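Local coordinates for protein TatD-related deoxyribonuclease (Thermotoga maritima, PDB 1J6O) that probably acts as a metal-dependent deoxyribonuclease of the TatD family, cleaving ester bonds of DNA, at residues Thr16-His21 against Val44-Val49; Lys56-Ser61 against Ala93-Val98; Arg66-Val71 against Lys97-Gly102. All coordinates share one frame; numbering follows the deposited sequence.

Interaction 1: residues Thr16-His21 against Val44-Val49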
ATOM      1  N   THR A  16      -1.761  -4.798  -3.115  1.00  6.90           N
ATOM      2  CA  THR A  16      -1.332  -3.405  -3.348  1.00  6.88           C
ATOM      3  C   THR A  16      -0.170  -2.903  -2.495  1.00  6.10           C
ATOM      4  O   THR A  16       0.186  -1.716  -2.563  1.00  6.35           O
ATOM      5  CB  THR A  16      -2.516  -2.414  -3.174  1.00  6.96           C
ATOM      6  OG1 THR A  16      -3.012  -2.520  -1.837  1.00  7.53           O
ATOM      7  CG2 THR A  16      -3.651  -2.725  -4.152  1.00  7.08           C
ATOM      8  N   HIS A  17       0.438  -3.782  -1.698  1.00  5.91           N
ATOM      9  CA  HIS A  17       1.548  -3.336  -0.878  1.00  6.90           C
ATOM     10  C   HIS A  17       2.453  -4.501  -0.541  1.00  7.83           C
ATOM     11  O   HIS A  17       2.249  -5.172   0.474  1.00 11.92           O
ATOM     12  CB  HIS A  17       1.021  -2.692   0.425  1.00  6.94           C
ATOM     13  CG  HIS A  17       1.967  -1.710   1.045  1.00  7.32           C
ATOM     14  ND1 HIS A  17       1.843  -0.348   0.865  1.00  9.71           N
ATOM     15  CD2 HIS A  17       3.047  -1.886   1.842  1.00  8.40           C
ATOM     16  CE1 HIS A  17       2.805   0.273   1.533  1.00 10.61           C
ATOM     17  NE2 HIS A  17       3.547  -0.638   2.135  1.00 10.79           N
ATOM     18  N   ALA A  18       3.465  -4.742  -1.370  1.00  5.47           N
ATOM     19  CA  ALA A  18       4.379  -5.847  -1.106  1.00  5.66           C
ATOM     20  C   ALA A  18       5.850  -5.355  -1.050  1.00  5.86           C
ATOM     21  O   ALA A  18       6.148  -4.285  -1.556  1.00  5.49           O
ATOM     22  CB  ALA A  18       4.235  -6.843  -2.204  1.00  4.30           C
ATOM     23  N   HIS A  19       6.744  -6.132  -0.430  1.00  4.58           N
ATOM     24  CA  HIS A  19       8.173  -5.770  -0.341  1.00  5.69           C
ATOM     25  C   HIS A  19       8.890  -7.082  -0.674  1.00  5.76           C
ATOM     26  O   HIS A  19       9.669  -7.628   0.161  1.00  5.66           O
ATOM     27  CB  HIS A  19       8.560  -5.363   1.097  1.00  5.93           C
ATOM     28  CG  HIS A  19       7.724  -4.254   1.662  1.00  7.11           C
ATOM     29  ND1 HIS A  19       7.846  -2.947   1.242  1.00  8.75           N
ATOM     30  CD2 HIS A  19       6.797  -4.249   2.654  1.00  7.58           C
ATOM     31  CE1 HIS A  19       7.041  -2.180   1.961  1.00 11.23           C
ATOM     32  NE2 HIS A  19       6.397  -2.945   2.829  1.00  8.90           N
ATOM     33  N   LEU A  20       8.676  -7.566  -1.891  1.00  4.69           N
ATOM     34  CA  LEU A  20       9.278  -8.824  -2.330  1.00  5.86           C
ATOM     35  C   LEU A  20      10.784  -8.800  -2.459  1.00  6.86           C
ATOM     36  O   LEU A  20      11.434  -9.859  -2.488  1.00  7.61           O
ATOM     37  CB  LEU A  20       8.621  -9.262  -3.647  1.00  6.90           C
ATOM     38  CG  LEU A  20       7.144  -9.656  -3.493  1.00 10.03           C
ATOM     39  CD1 LEU A  20       6.426  -9.663  -4.867  1.00  9.30           C
ATOM     40  CD2 LEU A  20       7.071 -11.026  -2.840  1.00 10.50           C
ATOM     41  N   HIS A  21      11.332  -7.595  -2.512  1.00  5.31           N
ATOM     42  CA  HIS A  21      12.770  -7.423  -2.637  1.00  7.50           C
ATOM     43  C   HIS A  21      13.489  -7.451  -1.291  1.00  7.17           C
ATOM     44  O   HIS A  21      14.723  -7.366  -1.259  1.00  8.99           O
ATOM     45  CB  HIS A  21      13.089  -6.122  -3.383  1.00  7.00           C
ATOM     46  CG  HIS A  21      12.514  -4.906  -2.732  1.00  9.47           C
ATOM     47  ND1 HIS A  21      11.153  -4.728  -2.562  1.00  7.15           N
ATOM     48  CD2 HIS A  21      13.117  -3.858  -2.116  1.00  6.86           C
ATOM     49  CE1 HIS A  21      10.943  -3.626  -1.861  1.00  7.88           C
ATOM     50  NE2 HIS A  21      12.121  -3.080  -1.575  1.00  8.58           N
ATOM     51  N   VAL A  44       0.892  -7.225  -8.345  1.00  5.36           N
ATOM     52  CA  VAL A  44       1.184  -6.708  -7.018  1.00  6.09           C
ATOM     53  C   VAL A  44       1.876  -5.371  -7.193  1.00  6.15           C
ATOM     54  O   VAL A  44       2.488  -5.108  -8.248  1.00  6.13           O
ATOM     55  CB  VAL A  44       2.122  -7.640  -6.167  1.00  8.92           C
ATOM     56  CG1 VAL A  44       1.676  -9.094  -6.256  1.00  6.45           C
ATOM     57  CG2 VAL A  44       3.568  -7.427  -6.554  1.00 12.22           C
ATOM     58  N   VAL A  45       1.755  -4.515  -6.185  1.00  3.26           N
ATOM     59  CA  VAL A  45       2.406  -3.218  -6.262  1.00  3.76           C
ATOM     60  C   VAL A  45       3.533  -3.377  -5.233  1.00  5.50           C
ATOM     61  O   VAL A  45       3.260  -3.494  -4.038  1.00  6.86           O
ATOM     62  CB  VAL A  45       1.504  -2.079  -5.828  1.00  3.08           C
ATOM     63  CG1 VAL A  45       2.339  -0.764  -5.817  1.00  5.22           C
ATOM     64  CG2 VAL A  45       0.295  -1.962  -6.782  1.00  6.61           C
ATOM     65  N   ASN A  46       4.774  -3.428  -5.721  1.00  4.99           N
ATOM     66  CA  ASN A  46       5.952  -3.600  -4.861  1.00  6.09           C
ATOM     67  C   ASN A  46       6.462  -2.220  -4.464  1.00  7.63           C
ATOM     68  O   ASN A  46       6.851  -1.425  -5.294  1.00  8.14           O
ATOM     69  CB  ASN A  46       6.995  -4.408  -5.607  1.00  6.50           C
ATOM     70  CG  ASN A  46       7.883  -5.144  -4.682  1.00  4.31           C
ATOM     71  OD1 ASN A  46       7.462  -6.112  -4.031  1.00  7.14           O
ATOM     72  ND2 ASN A  46       9.118  -4.691  -4.585  1.00  9.15           N
ATOM     73  N   VAL A  47       6.511  -2.005  -3.160  1.00  7.46           N
ATOM     74  CA  VAL A  47       6.904  -0.748  -2.564  1.00  8.33           C
ATOM     75  C   VAL A  47       8.289  -0.540  -1.972  1.00  9.12           C
ATOM     76  O   VAL A  47       8.725  -1.325  -1.141  1.00 10.73           O
ATOM     77  CB  VAL A  47       5.866  -0.446  -1.438  1.00  8.91           C
ATOM     78  CG1 VAL A  47       5.975   0.981  -0.995  1.00 10.71           C
ATOM     79  CG2 VAL A  47       4.429  -0.729  -1.950  1.00  8.50           C
ATOM     80  N   GLY A  48       8.909   0.578  -2.331  1.00  9.14           N
ATOM     81  CA  GLY A  48      10.245   0.899  -1.812  1.00 10.25           C
ATOM     82  C   GLY A  48      10.149   1.709  -0.532  1.00 11.86           C
ATOM     83  O   GLY A  48       9.105   2.331  -0.286  1.00 12.61           O
ATOM     84  N   VAL A  49      11.193   1.691   0.314  1.00  9.23           N
ATOM     85  CA  VAL A  49      11.124   2.471   1.564  1.00 10.02           C
ATOM     86  C   VAL A  49      12.189   3.579   1.712  1.00  9.69           C
ATOM     87  O   VAL A  49      12.199   4.317   2.706  1.00 10.40           O
ATOM     88  CB  VAL A  49      11.122   1.558   2.832  1.00  9.56           C
ATOM     89  CG1 VAL A  49       9.851   0.664   2.801  1.00 11.57           C
ATOM     90  CG2 VAL A  49      12.382   0.692   2.898  1.00  9.92           C
TER
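Thr16 meets Val45 through its backbone: the carbonyl O lies 3.5 Å from Val45 CB, while its hydroxyl bonds the carbonyl O of Leu211. At His17 the imidazole lies under a methyl, Val47 CG2 standing 3.8 Å above the ring plane over its centre in a CH-pi contact. A branched aliphatic residue suits this place, since it covers the ring face without competing for its nitrogens; NE2 goes to Glu103, with which His17 is predicted to bind a divalent metal. Ala18 makes the one parallel bridge, opposite Asn46, its N donating to Val45 O (3.0 Å) and its O accepting from Val47 N (2.8 Å). This pairs strands 13-18 and 41-47, the first beta-alpha-beta unit of the TIM-type barrel, and the HxH motif of the family sits at the C-terminal end of the first of them. His19 is also a predicted metal ligand; its ND1 donates to Val47 O (3.0 Å) close to the ring plane, and this bond together with that of NE2 to Asp214 fixes the ring's rotation. Leu20 N binds Asn46 OD1 in the amide plane, on a lone pair, at 2.9 Å, and its CD1 touches Val44 CG2. His21 ND1 lies 2.9 Å from Asn46 ND2, ring and amide planes 73° apart, and its NE2 bonds Asp53.

Interaction 2: residues Lys56-Ser61 against Ala93-Val98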
ATOM      1  N   LYS A  56      15.978  -1.182  -5.722  1.00 11.04           N
ATOM      2  CA  LYS A  56      15.882  -2.659  -5.740  1.00 11.78           C
ATOM      3  C   LYS A  56      14.467  -3.086  -6.114  1.00 11.11           C
ATOM      4  O   LYS A  56      14.280  -4.073  -6.829  1.00  9.70           O
ATOM      5  CB  LYS A  56      16.234  -3.247  -4.386  1.00 15.05           C
ATOM      6  CG  LYS A  56      17.712  -3.084  -4.035  1.00 21.12           C
ATOM      7  CD  LYS A  56      18.010  -3.547  -2.612  1.00 25.77           C
ATOM      8  CE  LYS A  56      18.559  -4.960  -2.568  1.00 30.39           C
ATOM      9  NZ  LYS A  56      17.628  -5.974  -3.138  1.00 33.71           N
ATOM     10  N   SER A  57      13.482  -2.348  -5.605  1.00  9.63           N
ATOM     11  CA  SER A  57      12.079  -2.641  -5.897  1.00  8.58           C
ATOM     12  C   SER A  57      11.867  -2.447  -7.403  1.00 10.16           C
ATOM     13  O   SER A  57      11.267  -3.285  -8.076  1.00  7.17           O
ATOM     14  CB  SER A  57      11.161  -1.691  -5.107  1.00  9.86           C
ATOM     15  OG  SER A  57       9.788  -1.921  -5.401  1.00  7.70           O
ATOM     16  N   LEU A  58      12.362  -1.340  -7.947  1.00  9.31           N
ATOM     17  CA  LEU A  58      12.180  -1.114  -9.381  1.00 10.99           C
ATOM     18  C   LEU A  58      12.842  -2.196 -10.222  1.00 10.17           C
ATOM     19  O   LEU A  58      12.263  -2.693 -11.197  1.00  8.71           O
ATOM     20  CB  LEU A  58      12.735   0.254  -9.784  1.00 13.74           C
ATOM     21  CG  LEU A  58      12.668   0.644 -11.274  1.00 14.45           C
ATOM     22  CD1 LEU A  58      11.229   0.524 -11.812  1.00 14.45           C
ATOM     23  CD2 LEU A  58      13.204   2.055 -11.425  1.00 15.67           C
ATOM     24  N   ASP A  59      14.049  -2.562  -9.852  1.00  9.35           N
ATOM     25  CA  ASP A  59      14.758  -3.585 -10.597  1.00 12.25           C
ATOM     26  C   ASP A  59      14.009  -4.889 -10.569  1.00 11.27           C
ATOM     27  O   ASP A  59      13.936  -5.596 -11.578  1.00 11.64           O
ATOM     28  CB  ASP A  59      16.180  -3.751 -10.070  1.00 12.43           C
ATOM     29  CG  ASP A  59      17.091  -2.635 -10.557  1.00 17.64           C
ATOM     30  OD1 ASP A  59      16.632  -1.861 -11.417  1.00 18.15           O
ATOM     31  OD2 ASP A  59      18.244  -2.529 -10.095  1.00 19.17           O
ATOM     32  N   LEU A  60      13.412  -5.205  -9.428  1.00  9.55           N
ATOM     33  CA  LEU A  60      12.669  -6.461  -9.348  1.00  8.75           C
ATOM     34  C   LEU A  60      11.380  -6.399 -10.178  1.00 10.52           C
ATOM     35  O   LEU A  60      11.028  -7.373 -10.850  1.00 11.86           O
ATOM     36  CB  LEU A  60      12.319  -6.760  -7.902  1.00  8.96           C
ATOM     37  CG  LEU A  60      11.491  -8.021  -7.631  1.00 10.72           C
ATOM     38  CD1 LEU A  60      12.233  -9.257  -8.158  1.00 10.26           C
ATOM     39  CD2 LEU A  60      11.254  -8.117  -6.118  1.00 10.59           C
ATOM     40  N   SER A  61      10.680  -5.266 -10.139  1.00 11.67           N
ATOM     41  CA  SER A  61       9.432  -5.126 -10.894  1.00 12.95           C
ATOM     42  C   SER A  61       9.694  -5.311 -12.370  1.00 14.99           C
ATOM     43  O   SER A  61       8.846  -5.821 -13.100  1.00 13.64           O
ATOM     44  CB  SER A  61       8.786  -3.758 -10.669  1.00 12.63           C
ATOM     45  OG  SER A  61       9.503  -2.761 -11.355  1.00 16.96           O
ATOM     46  N   ALA A  93      10.779   7.333 -11.438  1.00 15.21           N
ATOM     47  CA  ALA A  93       9.445   7.393 -11.992  1.00 17.16           C
ATOM     48  C   ALA A  93       9.379   7.554 -13.496  1.00 18.56           C
ATOM     49  O   ALA A  93       8.297   7.495 -14.070  1.00 18.63           O
ATOM     50  CB  ALA A  93       8.624   8.482 -11.272  1.00 15.90           C
ATOM     51  N   LYS A  94      10.523   7.744 -14.149  1.00 19.17           N
ATOM     52  CA  LYS A  94      10.484   7.883 -15.595  1.00 21.76           C
ATOM     53  C   LYS A  94      10.139   6.491 -16.122  1.00 21.23           C
ATOM     54  O   LYS A  94       9.525   6.371 -17.180  1.00 21.60           O
ATOM     55  CB  LYS A  94      11.840   8.325 -16.166  1.00 24.32           C
ATOM     56  CG  LYS A  94      12.268   9.720 -15.765  1.00 28.23           C
ATOM     57  CD  LYS A  94      11.260  10.794 -16.171  1.00 32.50           C
ATOM     58  CE  LYS A  94      11.221  11.015 -17.682  1.00 35.60           C
ATOM     59  NZ  LYS A  94      10.526  12.292 -18.019  1.00 36.13           N
ATOM     60  N   ASP A  95      10.517   5.449 -15.372  1.00 18.95           N
ATOM     61  CA  ASP A  95      10.239   4.058 -15.776  1.00 18.71           C
ATOM     62  C   ASP A  95       8.726   3.795 -15.727  1.00 18.17           C
ATOM     63  O   ASP A  95       8.062   4.118 -14.733  1.00 16.28           O
ATOM     64  CB  ASP A  95      10.964   3.077 -14.841  1.00 20.34           C
ATOM     65  CG  ASP A  95      11.111   1.695 -15.450  1.00 21.03           C
ATOM     66  OD1 ASP A  95      10.089   0.984 -15.577  1.00 21.22           O
ATOM     67  OD2 ASP A  95      12.251   1.328 -15.814  1.00 18.81           O
ATOM     68  N   GLU A  96       8.179   3.202 -16.788  1.00 16.80           N
ATOM     69  CA  GLU A  96       6.738   2.923 -16.831  1.00 16.66           C
ATOM     70  C   GLU A  96       6.254   1.947 -15.752  1.00 14.78           C
ATOM     71  O   GLU A  96       5.064   1.893 -15.447  1.00 13.51           O
ATOM     72  CB  GLU A  96       6.332   2.375 -18.202  1.00 18.73           C
ATOM     73  CG  GLU A  96       7.114   1.146 -18.631  1.00 20.27           C
ATOM     74  N   LYS A  97       7.176   1.183 -15.183  1.00 12.51           N
ATOM     75  CA  LYS A  97       6.809   0.222 -14.147  1.00 11.51           C
ATOM     76  C   LYS A  97       6.434   0.927 -12.837  1.00 11.33           C
ATOM     77  O   LYS A  97       5.818   0.310 -11.962  1.00  7.80           O
ATOM     78  CB  LYS A  97       7.974  -0.740 -13.904  1.00 13.21           C
ATOM     79  CG  LYS A  97       8.057  -1.875 -14.898  1.00 16.72           C
ATOM     80  CD  LYS A  97       6.938  -2.863 -14.619  1.00 17.48           C
ATOM     81  CE  LYS A  97       7.227  -4.203 -15.280  1.00 18.92           C
ATOM     82  NZ  LYS A  97       6.404  -5.259 -14.673  1.00 13.15           N
ATOM     83  N   VAL A  98       6.825   2.200 -12.697  1.00  8.21           N
ATOM     84  CA  VAL A  98       6.507   2.966 -11.472  1.00  8.63           C
ATOM     85  C   VAL A  98       5.082   3.508 -11.596  1.00  8.85           C
ATOM     86  O   VAL A  98       4.775   4.338 -12.482  1.00  9.41           O
ATOM     87  CB  VAL A  98       7.503   4.101 -11.251  1.00  9.28           C
ATOM     88  CG1 VAL A  98       7.061   4.961 -10.061  1.00  9.82           C
ATOM     89  CG2 VAL A  98       8.882   3.511 -10.962  1.00 10.14           C
TER
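Leu58, Lys97 and Ser61 bury the most surface where helix 51-61 faces the loop that leads into strand 98-107. Leu58 reaches across with a single methyl. With CG anti to the backbone N (chi1 178°), the side chain brings CD1 to 3.8 Å from Asp95 CG and 3.9 Å from Val98 CG2, and CD1 also touches Lys97 CB. A leucine is long enough to bridge from the helix to the loop, and its apolar tip suits the methyl of Val98 and the CB of Lys97. On the Asp95 side CD1 lies against CB and CG. The carboxylate oxygens are both bound: OD1 accepts from Lys97 N through the anti lone pair, closing an Asx turn, and OD2 makes a salt bridge with Lys62.

Lys97 lies against Ser61, its CB 3.6 Å from Ser61 OG. Its chain bends at chi2 (-73°), and NZ finally donates to Ser61 O at 3.0 Å from above the carbonyl plane. Ser64 O accepts from the same ammonium, so backbone carbonyls rather than a carboxylate probably offset its charge. Serine is small enough to let the lysine pass close, and its own hydroxyl is satisfied by Leu58 O, 2.8 Å from OG, one turn earlier in the helix. An alanine in place of Lys97 would probably leave Ser61 O without this donor and open a gap beside the end of the helix. The arrangement is that of a TIM-type barrel, an outer helix packing over the loop that leads into strand 98-107, the neighbour of strand 67-71 into which the helix itself leads.

Interaction 3: residues Arg66-Val71 against Lys97-Gly102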
ATOM      1  N   ARG A  66       3.783  -9.102 -13.749  1.00 10.16           N
ATOM      2  CA  ARG A  66       2.792  -8.930 -12.680  1.00  9.52           C
ATOM      3  C   ARG A  66       3.200  -8.058 -11.510  1.00  9.12           C
ATOM      4  O   ARG A  66       2.434  -7.905 -10.535  1.00  8.20           O
ATOM      5  CB  ARG A  66       2.358 -10.292 -12.152  1.00  9.63           C
ATOM      6  CG  ARG A  66       1.637 -11.099 -13.228  1.00 12.45           C
ATOM      7  CD  ARG A  66       1.101 -12.398 -12.681  1.00 13.28           C
ATOM      8  NE  ARG A  66       0.420 -13.118 -13.760  1.00 14.20           N
ATOM      9  CZ  ARG A  66      -0.826 -13.570 -13.698  1.00 18.24           C
ATOM     10  NH1 ARG A  66      -1.560 -13.397 -12.600  1.00 16.06           N
ATOM     11  NH2 ARG A  66      -1.358 -14.162 -14.761  1.00 19.21           N
ATOM     12  N   ILE A  67       4.384  -7.461 -11.611  1.00  6.65           N
ATOM     13  CA  ILE A  67       4.855  -6.597 -10.540  1.00  7.15           C
ATOM     14  C   ILE A  67       5.041  -5.161 -11.039  1.00  8.89           C
ATOM     15  O   ILE A  67       5.664  -4.939 -12.087  1.00  7.09           O
ATOM     16  CB  ILE A  67       6.207  -7.086  -9.993  1.00  5.68           C
ATOM     17  CG1 ILE A  67       6.062  -8.520  -9.434  1.00  7.41           C
ATOM     18  CG2 ILE A  67       6.667  -6.171  -8.866  1.00  6.79           C
ATOM     19  CD1 ILE A  67       7.413  -9.117  -9.035  1.00  9.66           C
ATOM     20  N   PHE A  68       4.445  -4.212 -10.316  1.00  6.34           N
ATOM     21  CA  PHE A  68       4.552  -2.794 -10.645  1.00  7.37           C
ATOM     22  C   PHE A  68       5.278  -2.244  -9.432  1.00  8.51           C
ATOM     23  O   PHE A  68       5.335  -2.907  -8.381  1.00  8.83           O
ATOM     24  CB  PHE A  68       3.186  -2.150 -10.864  1.00  6.92           C
ATOM     25  CG  PHE A  68       2.505  -2.699 -12.072  1.00  7.32           C
ATOM     26  CD1 PHE A  68       1.733  -3.859 -11.984  1.00 11.67           C
ATOM     27  CD2 PHE A  68       2.739  -2.128 -13.319  1.00  9.83           C
ATOM     28  CE1 PHE A  68       1.195  -4.459 -13.139  1.00 11.50           C
ATOM     29  CE2 PHE A  68       2.212  -2.711 -14.484  1.00 12.57           C
ATOM     30  CZ  PHE A  68       1.440  -3.878 -14.385  1.00 12.53           C
ATOM     31  N   CYS A  69       5.771  -1.019  -9.546  1.00  7.74           N
ATOM     32  CA  CYS A  69       6.531  -0.404  -8.471  1.00  8.51           C
ATOM     33  C   CYS A  69       6.080   0.947  -7.895  1.00  8.81           C
ATOM     34  O   CYS A  69       5.447   1.736  -8.589  1.00  7.19           O
ATOM     35  CB  CYS A  69       7.955  -0.234  -9.053  1.00 10.54           C
ATOM     36  SG  CYS A  69       9.271   0.431  -8.024  1.00 18.69           S
ATOM     37  N   SER A  70       6.381   1.175  -6.611  1.00  7.23           N
ATOM     38  CA  SER A  70       6.052   2.438  -5.951  1.00  5.43           C
ATOM     39  C   SER A  70       7.410   2.835  -5.391  1.00  7.18           C
ATOM     40  O   SER A  70       8.093   1.997  -4.771  1.00  7.29           O
ATOM     41  CB  SER A  70       5.072   2.282  -4.786  1.00  7.60           C
ATOM     42  OG  SER A  70       4.743   3.564  -4.269  1.00 11.71           O
ATOM     43  N   VAL A  71       7.814   4.088  -5.589  1.00  5.10           N
ATOM     44  CA  VAL A  71       9.109   4.538  -5.074  1.00  6.99           C
ATOM     45  C   VAL A  71       8.879   5.663  -4.083  1.00  7.26           C
ATOM     46  O   VAL A  71       7.983   6.509  -4.271  1.00  7.15           O
ATOM     47  CB  VAL A  71      10.058   5.028  -6.205  1.00  4.78           C
ATOM     48  CG1 VAL A  71      10.318   3.881  -7.189  1.00  5.10           C
ATOM     49  CG2 VAL A  71       9.459   6.247  -6.956  1.00  4.67           C
ATOM     50  N   LYS A  97       7.176   1.183 -15.183  1.00 12.51           N
ATOM     51  CA  LYS A  97       6.809   0.222 -14.147  1.00 11.51           C
ATOM     52  C   LYS A  97       6.434   0.927 -12.837  1.00 11.33           C
ATOM     53  O   LYS A  97       5.818   0.310 -11.962  1.00  7.80           O
ATOM     54  CB  LYS A  97       7.974  -0.740 -13.904  1.00 13.21           C
ATOM     55  CG  LYS A  97       8.057  -1.875 -14.898  1.00 16.72           C
ATOM     56  CD  LYS A  97       6.938  -2.863 -14.619  1.00 17.48           C
ATOM     57  CE  LYS A  97       7.227  -4.203 -15.280  1.00 18.92           C
ATOM     58  NZ  LYS A  97       6.404  -5.259 -14.673  1.00 13.15           N
ATOM     59  N   VAL A  98       6.825   2.200 -12.697  1.00  8.21           N
ATOM     60  CA  VAL A  98       6.507   2.966 -11.472  1.00  8.63           C
ATOM     61  C   VAL A  98       5.082   3.508 -11.596  1.00  8.85           C
ATOM     62  O   VAL A  98       4.775   4.338 -12.482  1.00  9.41           O
ATOM     63  CB  VAL A  98       7.503   4.101 -11.251  1.00  9.28           C
ATOM     64  CG1 VAL A  98       7.061   4.961 -10.061  1.00  9.82           C
ATOM     65  CG2 VAL A  98       8.882   3.511 -10.962  1.00 10.14           C
ATOM     66  N   VAL A  99       4.217   3.060 -10.689  1.00  7.25           N
ATOM     67  CA  VAL A  99       2.818   3.469 -10.714  1.00  6.49           C
ATOM     68  C   VAL A  99       2.356   4.272  -9.514  1.00  6.82           C
ATOM     69  O   VAL A  99       1.182   4.625  -9.403  1.00  8.00           O
ATOM     70  CB  VAL A  99       1.917   2.201 -10.813  1.00  6.75           C
ATOM     71  CG1 VAL A  99       2.245   1.412 -12.092  1.00  7.36           C
ATOM     72  CG2 VAL A  99       2.191   1.276  -9.611  1.00  8.11           C
ATOM     73  N   ALA A 100       3.277   4.585  -8.613  1.00  6.67           N
ATOM     74  CA  ALA A 100       2.880   5.333  -7.447  1.00  6.69           C
ATOM     75  C   ALA A 100       4.108   5.855  -6.737  1.00  6.72           C
ATOM     76  O   ALA A 100       5.221   5.457  -7.058  1.00  6.95           O
ATOM     77  CB  ALA A 100       2.099   4.405  -6.477  1.00  6.84           C
ATOM     78  N   ILE A 101       3.869   6.775  -5.814  1.00  6.53           N
ATOM     79  CA  ILE A 101       4.906   7.390  -5.000  1.00  7.15           C
ATOM     80  C   ILE A 101       4.571   6.946  -3.578  1.00  7.45           C
ATOM     81  O   ILE A 101       3.440   7.146  -3.093  1.00  8.07           O
ATOM     82  CB  ILE A 101       4.893   8.961  -5.049  1.00  8.19           C
ATOM     83  CG1 ILE A 101       5.316   9.463  -6.430  1.00  9.33           C
ATOM     84  CG2 ILE A 101       5.906   9.519  -3.996  1.00  8.57           C
ATOM     85  CD1 ILE A 101       6.727   9.074  -6.845  1.00 11.30           C
ATOM     86  N   GLY A 102       5.555   6.321  -2.927  1.00  6.18           N
ATOM     87  CA  GLY A 102       5.413   5.828  -1.564  1.00  6.95           C
ATOM     88  C   GLY A 102       6.338   4.619  -1.457  1.00  7.42           C
ATOM     89  O   GLY A 102       6.829   4.136  -2.479  1.00  7.68           O
TER
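Lys97 extends its ammonium to Ile67 O, 2.7 Å from NZ, at the start of the neighbouring strand; NZ also stands above the Phe68 ring, too far for more than a weak cation-pi attraction. Its own carbonyl O accepts from Cys69 N at 2.8 Å, the first rung of a parallel pairing. Val98 shares a face of the sheet with Cys69 and Val71: its CG2 lies 4.1 Å from Val71 CG1, the two side chains crossing at about a right angle, and near Cys69 SG. Val99 N donates to Cys69 O, and its CG1 meets the Phe68 ring obliquely at CD2, 3.8 Å away, methyl on aromatic carbon.

Ala100 turns to the other face, where alanine, with nothing beyond CB, fits within 3.5 Å of Ser70 OG. Its O takes the longer bond from Val71 N (3.3 Å). Ile101 returns to the Val71 face, CD1 reaching Val71 CG2 at 3.9 Å. Gly102 N donates to Val71 O, and its O receives Ser70 OG at 2.8 Å from above the carbonyl plane, the hydroxyl being placed by a chi1 of -176°, anti to the backbone N. With phi 150° and psi 173°, Gly102, which directly precedes the predicted metal ligand Glu103, takes a backbone shape in which a CB would press on the preceding carbonyl O. Side-chain polar groups, the Lys97 ammonium and the Ser70 hydroxyl, thus add to the backbone bonds by binding carbonyls of the other strand at the two ends of the pairing.

How the interactions relate
Interactions 1 and 3 belong to one run of neighbouring strands, with interaction 2 packed outside it. The centres of interactions 1 and 3 are about 8 Å apart, and adjacent strands join them: Val44 N is 2.8 Å from Arg66 O, and Asn46 N is 2.8 Å from Phe68 O. The centre of interaction 2 is about 6 Å from that of interaction 3, with which it shares Lys97 and Val98; Cys69 SG is 3.6 Å from Leu58 CA. Asn46 ND2, 3.0 Å from Ser57 OG, links helix 51-61 to interaction 1. One predicted metal site gathers His17 and His19, with Asp214, and Glu103 just beyond interaction 3, whereas Ser61 of interaction 2 is about 12 Å from His19 between side chains.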